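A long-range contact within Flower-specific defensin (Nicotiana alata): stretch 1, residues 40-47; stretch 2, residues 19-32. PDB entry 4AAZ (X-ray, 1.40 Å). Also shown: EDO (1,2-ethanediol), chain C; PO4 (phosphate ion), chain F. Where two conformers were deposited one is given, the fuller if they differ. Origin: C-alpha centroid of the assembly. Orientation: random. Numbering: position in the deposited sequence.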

# COMPACT_ATOMS: atom_id res chain seq x y z
N ARG A 40 -5.03 6.72 -0.66
CA ARG A 40 -4.54 5.65 -1.50
C ARG A 40 -3.80 4.59 -0.67
O ARG A 40 -3.21 4.91 0.36
CB ARG A 40 -3.58 6.24 -2.54
CG ARG A 40 -4.23 7.34 -3.38
CD ARG A 40 -3.34 7.81 -4.50
NE ARG A 40 -2.21 8.55 -3.99
CZ ARG A 40 -1.02 8.60 -4.57
NH1 ARG A 40 -0.77 7.89 -5.67
NH2 ARG A 40 -0.09 9.38 -4.07
N CYS A 41 -3.83 3.34 -1.14
CA CYS A 41 -2.98 2.31 -0.56
C CYS A 41 -1.61 2.39 -1.21
O CYS A 41 -1.48 2.11 -2.42
CB CYS A 41 -3.62 0.96 -0.80
SG CYS A 41 -2.62 -0.45 -0.29
N LEU A 42 -0.62 2.81 -0.42
CA LEU A 42 0.75 2.94 -0.91
C LEU A 42 1.58 1.80 -0.38
O LEU A 42 1.71 1.62 0.84
CB LEU A 42 1.35 4.29 -0.50
CG LEU A 42 0.57 5.51 -0.98
CD1 LEU A 42 1.26 6.81 -0.45
CD2 LEU A 42 0.47 5.53 -2.49
N CYS A 43 2.15 1.04 -1.30
CA CYS A 43 3.05 -0.04 -0.95
C CYS A 43 4.47 0.48 -0.80
O CYS A 43 4.87 1.44 -1.48
CB CYS A 43 3.05 -1.14 -2.02
SG CYS A 43 1.41 -1.78 -2.45
N THR A 44 5.25 -0.17 0.07
CA THR A 44 6.64 0.19 0.23
C THR A 44 7.53 -1.05 0.14
O THR A 44 7.12 -2.15 0.54
CB THR A 44 6.91 0.91 1.56
OG1 THR A 44 6.34 0.18 2.65
CG2 THR A 44 6.32 2.28 1.53
N LYS A 45 8.73 -0.87 -0.39
CA LYS A 45 9.76 -1.91 -0.33
C LYS A 45 11.11 -1.22 -0.47
O LYS A 45 11.15 -0.07 -0.93
CB LYS A 45 9.56 -2.97 -1.42
CG LYS A 45 9.76 -2.49 -2.85
CD LYS A 45 9.50 -3.63 -3.83
CE LYS A 45 9.62 -3.19 -5.27
NZ LYS A 45 9.32 -4.33 -6.20
N PRO A 46 12.20 -1.88 -0.09
CA PRO A 46 13.53 -1.30 -0.24
C PRO A 46 13.81 -0.97 -1.70
O PRO A 46 13.43 -1.71 -2.60
CB PRO A 46 14.46 -2.40 0.26
CG PRO A 46 13.61 -3.14 1.29
CD PRO A 46 12.24 -3.17 0.63
N CYS A 47 14.52 0.12 -1.92
CA CYS A 47 14.90 0.55 -3.25
C CYS A 47 16.24 1.25 -3.24
O CYS A 47 16.83 1.39 -2.16
CB CYS A 47 13.87 1.48 -3.82
SG CYS A 47 13.71 3.05 -2.94
OXT CYS A 47 16.74 1.65 -4.31
C1 EDO C . 4.68 -3.17 10.49
O1 EDO C . 5.42 -4.37 10.81
C2 EDO C . 4.62 -2.96 8.98
O2 EDO C . 3.76 -3.94 8.41
P PO4 F . -1.61 11.39 -1.28
O1 PO4 F . -2.16 10.05 -1.63
O2 PO4 F . -0.64 11.31 -0.12
O3 PO4 F . -0.77 11.81 -2.46
O4 PO4 F . -2.70 12.31 -0.96
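Stretch 2, residues 19-32: PCRKACISEKFTDG

Stretch 2 meets the strand 41-46 twice, first as a helix and then as an antiparallel strand. Residues 19-26 are helical, held by i to i-4 backbone hydrogen bonds such as C24 N to C20 O (2.9 Å) and S26 N to K22 O (2.9 Å). The helix axis passes 8.3 Å from the strand axis, and their N-to-C directions differ by 48° (signed crossing angle -48°). E27 is the first residue to leave helical phi/psi; K28 follows with a positive phi of 74°, and F29 N returns to C24 O at 3.0 Å. The chain then comes back as a strand at D31 and G32.

Two disulfides fasten the helix to the strand. C20 and C24, one helical turn apart, both direct CA-to-CB toward stretch 1. C20 SG bonds C41 SG at 2.0 Å (chi3 91°), and C24 SG bonds C43 SG at 2.0 Å (chi3 -78°). The bridges themselves pack closely, with C24 SG 3.6 Å from C41 SG. The CA-to-CB bond of L42, between the two strand cysteines, points away from stretch 2.

The register of the returning strand follows from two antiparallel bridges. C43 and G32 form a non-hydrogen-bonded pair, with C43 CA and G32 CA 4.1 Å apart; T44 and D31 form a hydrogen-bonded pair, with T44 CA and D31 CA 5.4 Å apart. T44 N donates to D31 O (2.9 Å, 165°), while T44 O accepts from T30 N (3.0 Å, 153°) and, weakly, from D31 N (3.3 Å, 146°). The close approach at G32 has a steric counterpart: an ideal CB there would lie 2.5 Å from C24 SG, a clash, so the sulfur occupies the space a side chain would need. G32 CA also makes a CA-H...O contact with L42 O at 3.3 Å.

F29, with the largest covered area in stretch 2 (66 Å²), sets its ring in the slot between C43 and the K45 side chain. C43 CB lies over one face, 3.5 Å from the F29 ring centroid, 19° off the normal and 3.3 Å from F29 CG. On the side of the other face, K45 NZ makes an off-centre cation-pi contact 4.8 Å from the F29 ring centroid; K45 CD approaches F29 CD2 at 3.6 Å. Water 1 accepts from K45 NZ (2.8 Å) and donates to E27 O (2.9 Å), tying the lysine tip to the turn.

On the sheet face bearing T44 and D31, the side chains meet and two waters bridge polar groups. T44 OG1 lies 3.6 Å from D31 CB; water 4 lies 2.7 Å from T44 OG1 and donates to D31 OD2 (2.8 Å), while water 3 links T44 OG1 (2.7 Å) with T30 OG1 (2.8 Å). Altogether the contact buries 544 Å², both sides summed.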

# COMPACT_ATOMS: atom_id res chain seq x y z
N PRO A 19 -6.11 -4.56 5.04
CA PRO A 19 -6.30 -5.04 3.67
C PRO A 19 -5.31 -4.43 2.68
O PRO A 19 -5.03 -5.02 1.63
CB PRO A 19 -7.73 -4.60 3.35
CG PRO A 19 -7.97 -3.43 4.22
CD PRO A 19 -7.25 -3.78 5.52
N CYS A 20 -4.81 -3.24 2.98
CA CYS A 20 -3.83 -2.57 2.13
C CYS A 20 -2.46 -3.26 2.26
O CYS A 20 -1.81 -3.58 1.26
CB CYS A 20 -3.74 -1.09 2.52
SG CYS A 20 -2.37 -0.20 1.72
N ARG A 21 -2.01 -3.48 3.49
CA ARG A 21 -0.80 -4.27 3.69
C ARG A 21 -0.90 -5.63 3.01
O ARG A 21 0.05 -6.08 2.36
CB ARG A 21 -0.52 -4.42 5.19
CG ARG A 21 0.63 -5.40 5.49
CD ARG A 21 1.14 -5.41 6.91
NE ARG A 21 0.05 -5.51 7.86
CZ ARG A 21 0.06 -5.03 9.10
NH1 ARG A 21 1.15 -4.44 9.60
NH2 ARG A 21 -1.04 -5.12 9.83
N LYS A 22 -2.04 -6.28 3.14
CA LYS A 22 -2.20 -7.60 2.54
C LYS A 22 -2.04 -7.51 1.03
O LYS A 22 -1.33 -8.31 0.43
CB LYS A 22 -3.55 -8.20 2.93
CG LYS A 22 -3.82 -9.60 2.36
CD LYS A 22 -5.20 -10.09 2.77
CE LYS A 22 -6.22 -9.85 1.72
NZ LYS A 22 -6.04 -10.84 0.61
N ALA A 23 -2.70 -6.55 0.39
CA ALA A 23 -2.57 -6.38 -1.05
C ALA A 23 -1.14 -6.13 -1.45
O ALA A 23 -0.62 -6.72 -2.39
CB ALA A 23 -3.47 -5.22 -1.50
N CYS A 24 -0.47 -5.24 -0.74
CA CYS A 24 0.91 -4.91 -1.06
C CYS A 24 1.84 -6.09 -0.93
O CYS A 24 2.72 -6.31 -1.77
CB CYS A 24 1.36 -3.74 -0.18
SG CYS A 24 0.54 -2.17 -0.64
N ILE A 25 1.66 -6.87 0.14
CA ILE A 25 2.49 -8.07 0.31
C ILE A 25 2.19 -9.07 -0.81
O ILE A 25 3.10 -9.74 -1.32
CB ILE A 25 2.33 -8.64 1.75
CG1 ILE A 25 2.94 -7.65 2.72
CG2 ILE A 25 3.00 -9.99 1.88
CD1 ILE A 25 2.76 -7.98 4.19
N SER A 26 0.93 -9.18 -1.23
CA SER A 26 0.53 -10.03 -2.36
C SER A 26 1.25 -9.63 -3.63
O SER A 26 1.48 -10.47 -4.50
CB SER A 26 -0.98 -9.95 -2.63
OG SER A 26 -1.75 -10.56 -1.62
N GLU A 27 1.61 -8.34 -3.73
CA GLU A 27 2.28 -7.77 -4.88
C GLU A 27 3.80 -7.73 -4.72
O GLU A 27 4.50 -7.15 -5.52
CB GLU A 27 1.77 -6.35 -5.13
CG GLU A 27 0.33 -6.28 -5.56
CD GLU A 27 -0.22 -4.87 -5.64
OE1 GLU A 27 0.42 -4.00 -6.27
OE2 GLU A 27 -1.31 -4.61 -5.09
N LYS A 28 4.30 -8.39 -3.68
CA LYS A 28 5.74 -8.54 -3.42
C LYS A 28 6.41 -7.27 -2.91
O LYS A 28 7.62 -7.11 -3.02
CB LYS A 28 6.48 -9.16 -4.61
CG LYS A 28 5.97 -10.54 -4.97
CD LYS A 28 6.74 -11.13 -6.17
CE LYS A 28 5.86 -12.08 -6.98
NZ LYS A 28 4.72 -11.37 -7.67
N PHE A 29 5.63 -6.40 -2.30
CA PHE A 29 6.17 -5.34 -1.48
C PHE A 29 6.26 -5.86 -0.05
O PHE A 29 5.79 -6.95 0.26
CB PHE A 29 5.28 -4.10 -1.57
CG PHE A 29 5.23 -3.47 -2.94
CD1 PHE A 29 4.27 -3.88 -3.85
CD2 PHE A 29 6.12 -2.47 -3.29
CE1 PHE A 29 4.20 -3.32 -5.09
CE2 PHE A 29 6.06 -1.88 -4.54
CZ PHE A 29 5.11 -2.31 -5.45
N THR A 30 6.86 -5.08 0.84
CA THR A 30 7.03 -5.53 2.20
C THR A 30 6.02 -4.91 3.17
O THR A 30 5.88 -5.40 4.29
CB THR A 30 8.46 -5.33 2.71
OG1 THR A 30 8.84 -3.97 2.57
CG2 THR A 30 9.45 -6.16 1.91
N ASP A 31 5.32 -3.85 2.77
CA ASP A 31 4.27 -3.26 3.59
C ASP A 31 3.35 -2.44 2.70
O ASP A 31 3.67 -2.14 1.54
CB ASP A 31 4.86 -2.36 4.69
CG ASP A 31 3.82 -1.87 5.69
OD1 ASP A 31 3.00 -2.70 6.14
OD2 ASP A 31 3.81 -0.67 6.05
N GLY A 32 2.20 -2.07 3.26
CA GLY A 32 1.33 -1.08 2.67
C GLY A 32 0.73 -0.22 3.75
O GLY A 32 0.45 -0.71 4.84
O HOH W 1 6.81 -5.50 -6.21
O HOH W 2 9.86 -7.49 -5.05
O HOH W 3 8.08 -1.57 3.73
O HOH W 4 3.90 0.86 3.66